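TAF6 (Antonospora locustae, PDB 4ATG) probably serves as a subunit of the general transcription factor TFIID, its HEAT-repeat C-terminal domain taking part in forming the complex with TAF9. Local coordinates at residues S161-V164 with V165-I169; H172-E175 with Y176-T179. All blocks are in the same frame, centred on the assembly; numbering follows the deposited sequence.

Contact 1. Residues S161-V164 with V165-I169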
loop_
_atom_site.group_PDB
_atom_site.type_symbol
_atom_site.label_atom_id
_atom_site.label_comp_id
_atom_site.label_asym_id
_atom_site.label_seq_id
_atom_site.Cartn_x
_atom_site.Cartn_y
_atom_site.Cartn_z
ATOM N N SER A 161 10.386 2.334 -11.254
ATOM C CA SER A 161 11.507 2.041 -12.163
ATOM C C SER A 161 11.792 3.236 -13.034
ATOM O O SER A 161 10.919 4.089 -13.219
ATOM C CB SER A 161 11.179 0.843 -13.059
ATOM O OG SER A 161 10.147 1.127 -13.995
ATOM N N LYS A 162 13.014 3.280 -13.616
ATOM C CA LYS A 162 13.410 4.325 -14.560
ATOM C C LYS A 162 12.516 4.289 -15.787
ATOM O O LYS A 162 12.230 5.346 -16.345
ATOM C CB LYS A 162 14.880 4.155 -14.978
ATOM C CG LYS A 162 15.869 4.492 -13.870
ATOM C CD LYS A 162 17.313 4.418 -14.373
ATOM C CE LYS A 162 18.204 3.672 -13.410
ATOM N NZ LYS A 162 19.322 3.002 -14.120
ATOM N N ASN A 163 12.055 3.088 -16.203
ATOM C CA ASN A 163 11.169 2.983 -17.365
ATOM C C ASN A 163 9.795 3.600 -17.106
ATOM O O ASN A 163 9.229 4.186 -18.020
ATOM C CB ASN A 163 11.071 1.552 -17.901
ATOM C CG ASN A 163 10.392 1.477 -19.255
ATOM O OD1 ASN A 163 9.239 1.054 -19.372
ATOM N ND2 ASN A 163 11.068 1.940 -20.298
ATOM N N VAL A 164 9.292 3.542 -15.853
ATOM C CA VAL A 164 8.023 4.177 -15.489
ATOM C C VAL A 164 8.242 5.707 -15.448
ATOM O O VAL A 164 7.410 6.462 -15.956
ATOM C CB VAL A 164 7.432 3.616 -14.164
ATOM C CG1 VAL A 164 6.273 4.476 -13.669
ATOM C CG2 VAL A 164 6.990 2.153 -14.317
ATOM N N VAL A 165 9.359 6.162 -14.870
ATOM C CA VAL A 165 9.696 7.596 -14.843
ATOM C C VAL A 165 9.726 8.118 -16.296
ATOM O O VAL A 165 9.100 9.130 -16.602
ATOM C CB VAL A 165 11.036 7.883 -14.092
ATOM C CG1 VAL A 165 11.511 9.328 -14.287
ATOM C CG2 VAL A 165 10.910 7.572 -12.604
ATOM N N ASN A 166 10.397 7.386 -17.185
ATOM C CA ASN A 166 10.561 7.772 -18.590
ATOM C C ASN A 166 9.318 7.651 -19.441
ATOM O O ASN A 166 9.097 8.499 -20.304
ATOM C CB ASN A 166 11.764 7.061 -19.212
ATOM C CG ASN A 166 13.080 7.554 -18.673
ATOM O OD1 ASN A 166 13.262 8.744 -18.387
ATOM N ND2 ASN A 166 14.035 6.652 -18.526
ATOM N N THR A 167 8.504 6.619 -19.222
ATOM C CA THR A 167 7.280 6.502 -19.993
ATOM C C THR A 167 6.229 7.414 -19.360
ATOM O O THR A 167 6.142 8.570 -19.764
ATOM C CB THR A 167 6.901 5.047 -20.301
ATOM O OG1 THR A 167 6.787 4.304 -19.087
ATOM C CG2 THR A 167 7.899 4.372 -21.231
ATOM N N VAL A 168 5.594 6.967 -18.278
ATOM C CA VAL A 168 4.515 7.624 -17.523
ATOM C C VAL A 168 4.776 9.080 -17.072
ATOM O O VAL A 168 4.009 9.974 -17.423
ATOM C CB VAL A 168 3.972 6.729 -16.361
ATOM C CG1 VAL A 168 2.703 7.311 -15.749
ATOM C CG2 VAL A 168 3.725 5.287 -16.820
ATOM N N ILE A 169 5.803 9.313 -16.270
ATOM C CA ILE A 169 6.060 10.651 -15.727
ATOM C C ILE A 169 6.488 11.679 -16.772
ATOM O O ILE A 169 5.829 12.725 -16.912
ATOM C CB ILE A 169 6.992 10.572 -14.488
ATOM C CG1 ILE A 169 6.357 9.637 -13.422
ATOM C CG2 ILE A 169 7.254 11.966 -13.925
ATOM C CD1 ILE A 169 7.250 9.386 -12.250
HETATM O O HOH W 1 13.862 3.887 -19.723
#
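Thr-167 folds back on Asn-163 in the first turns of helix 162-179. Its CB lies 3.4 Å from Asn-163 O. Thr-167 OG1, set between the backbone N and the carbonyl carbon (chi1 57°), donates to Asn-163 O at 2.7 Å, and the methyl CG2 of Thr-167 lies 4.0 Å from Asn-163 OD1. Thr-167 N is the second donor to Asn-163 O, and the two reach it from opposite faces of the carbonyl plane. A threonine suits this place because its hydroxyl finds an acceptor within its own helix. At the start of the helix, Ser-161 is the N-cap: its short OG accepts from Val-164 N at 3.2 Å. A water takes an N-H of Asn-166 ND2 at 3.0 Å and, weakly, one of Asn-163 ND2; Asn-166 OD1 is hydrogen-bonded to Arg-170 NE. On the inner side Val-164 CG1 lies beside Val-168 CG2, 4.1 Å away, and both valines rest on Leu-157 of helix 147-160. Further on, Ile-169 N bonds to Val-164 O five residues back, a wider pi-type turn. The chemistry is thus divided: a serine cap, a threonine bonded back to the backbone and one water on the polar side, branched hydrocarbon against the neighbouring helices.

Contact 2. Residues H172-E175 with Y176-T179; sequences HAEE and YKRT
Glu-174 and Lys-177 share the same first torsion (chi1 -69°, CG opposite the carbonyl carbon), but the glutamate then bends at chi2 (-47°) while the lysine runs on extended. This i to i+3 salt bridge lies on the last turns of helix 162-179, in the TAF6 C-terminal HEAT-repeat region. The chains cross at a slant, and Lys-177 NZ reaches Glu-174 OE2 at 3.3 Å, a weak bond. On the way out, Lys-177 CG passes 3.4 Å from Ala-173 O, and the side chain touches Leu-189 of helix 183-194; a long flexible chain can thus cover apolar surface and still bring its charge to Glu-174, with a long, weak ion pair to Asp-190. Replacing Lys-177 by an alanine would probably leave the Glu-174 carboxylate without its mate and uncover part of Leu-189. The small Ala-173 suits its buried place against Leu-193. Tyr-176 stacks its ring with Trp-140 and has its hydroxyl bonded to Gln-150 and Lys-182 N, so a large aromatic with a polar tip fits there. At the helix end, Glu-175 O takes two bonds from Thr-179, from N at 2.9 Å and OG1 at 2.8 Å. The methyl CG2 of Thr-179 sits 3.3 Å above the plane of the Arg-178 guanidinium, offset toward its rim.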
loop_
_atom_site.group_PDB
_atom_site.type_symbol
_atom_site.label_atom_id
_atom_site.label_comp_id
_atom_site.label_asym_id
_atom_site.label_seq_id
_atom_site.Cartn_x
_atom_site.Cartn_y
_atom_site.Cartn_z
ATOM N N HIS A 172 3.706 12.829 -19.298
ATOM C CA HIS A 172 2.592 13.637 -18.792
ATOM C C HIS A 172 2.969 14.868 -17.972
ATOM O O HIS A 172 2.072 15.611 -17.562
ATOM C CB HIS A 172 1.641 12.745 -17.981
ATOM C CG HIS A 172 0.969 11.668 -18.777
ATOM N ND1 HIS A 172 1.403 10.353 -18.721
ATOM C CD2 HIS A 172 -0.105 11.740 -19.599
ATOM C CE1 HIS A 172 0.581 9.669 -19.504
ATOM N NE2 HIS A 172 -0.346 10.458 -20.048
ATOM N N ALA A 173 4.262 15.070 -17.695
ATOM C CA ALA A 173 4.756 16.172 -16.865
ATOM C C ALA A 173 4.293 17.551 -17.304
ATOM O O ALA A 173 3.807 18.318 -16.473
ATOM C CB ALA A 173 6.279 16.140 -16.781
ATOM N N GLU A 174 4.448 17.868 -18.597
ATOM C CA GLU A 174 4.052 19.180 -19.114
ATOM C C GLU A 174 2.535 19.426 -19.014
ATOM O O GLU A 174 2.131 20.523 -18.622
ATOM C CB GLU A 174 4.639 19.458 -20.504
ATOM C CG GLU A 174 6.151 19.650 -20.510
ATOM C CD GLU A 174 6.760 20.567 -19.455
ATOM O OE1 GLU A 174 6.313 21.731 -19.333
ATOM O OE2 GLU A 174 7.685 20.111 -18.743
ATOM N N GLU A 175 1.704 18.386 -19.260
ATOM C CA GLU A 175 0.248 18.501 -19.117
ATOM C C GLU A 175 -0.117 18.743 -17.648
ATOM O O GLU A 175 -0.955 19.596 -17.369
ATOM C CB GLU A 175 -0.487 17.271 -19.680
ATOM C CG GLU A 175 -2.008 17.366 -19.580
ATOM C CD GLU A 175 -2.841 16.188 -20.047
ATOM O OE1 GLU A 175 -2.263 15.154 -20.455
ATOM O OE2 GLU A 175 -4.088 16.293 -19.977
ATOM N N TYR A 176 0.532 18.031 -16.714
ATOM C CA TYR A 176 0.261 18.235 -15.293
ATOM C C TYR A 176 0.534 19.695 -14.895
ATOM O O TYR A 176 -0.321 20.351 -14.293
ATOM C CB TYR A 176 1.082 17.275 -14.388
ATOM C CG TYR A 176 0.720 17.539 -12.946
ATOM C CD1 TYR A 176 -0.428 16.982 -12.387
ATOM C CD2 TYR A 176 1.407 18.500 -12.200
ATOM C CE1 TYR A 176 -0.841 17.317 -11.103
ATOM C CE2 TYR A 176 0.973 18.877 -10.935
ATOM C CZ TYR A 176 -0.169 18.306 -10.403
ATOM O OH TYR A 176 -0.597 18.661 -9.150
ATOM N N LYS A 177 1.733 20.181 -15.238
ATOM C CA LYS A 177 2.177 21.528 -14.915
ATOM C C LYS A 177 1.261 22.591 -15.484
ATOM O O LYS A 177 0.946 23.547 -14.782
ATOM C CB LYS A 177 3.624 21.753 -15.360
ATOM C CG LYS A 177 4.647 20.950 -14.544
ATOM C CD LYS A 177 6.050 21.414 -14.906
ATOM C CE LYS A 177 7.088 20.342 -14.773
ATOM N NZ LYS A 177 8.318 20.690 -15.532
ATOM N N ARG A 178 0.793 22.397 -16.730
ATOM C CA ARG A 178 -0.076 23.338 -17.440
ATOM C C ARG A 178 -1.508 23.376 -16.911
ATOM O O ARG A 178 -2.090 24.463 -16.799
ATOM C CB ARG A 178 -0.073 23.009 -18.946
ATOM C CG ARG A 178 -0.854 24.000 -19.815
ATOM C CD ARG A 178 -0.838 23.627 -21.286
ATOM N NE ARG A 178 -1.389 22.294 -21.557
ATOM C CZ ARG A 178 -2.684 22.013 -21.669
ATOM N NH1 ARG A 178 -3.596 22.959 -21.479
ATOM N NH2 ARG A 178 -3.078 20.781 -21.943
ATOM N N THR A 179 -2.088 22.198 -16.622
ATOM C CA THR A 179 -3.500 22.076 -16.254
ATOM C C THR A 179 -3.848 21.958 -14.767
ATOM O O THR A 179 -4.983 22.271 -14.384
ATOM C CB THR A 179 -4.146 20.961 -17.071
ATOM O OG1 THR A 179 -3.634 19.710 -16.631
ATOM C CG2 THR A 179 -3.885 21.102 -18.553
#

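Contact 1 and contact 2 follow one another on a single helix, 162-179, with contact 1 at its start and contact 2 at its end; their centres are about 15 Å apart. Both lie on the same side of the chain's centre, their own centres about 20 and 26 Å from it, in a mostly helical fold without strands. Helices 183-194 and 128-140 touch both contacts, while helix 147-160 meets contact 1 through leucines and contact 2 through Gln-150, bonded to Tyr-176 OH. Val-168 O of contact 1 accepts from His-172 ND1 of contact 2. Helix 162-179, the next-to-last of the chain, thus packs on three other helices at the C-terminal end of the HEAT-repeat fold.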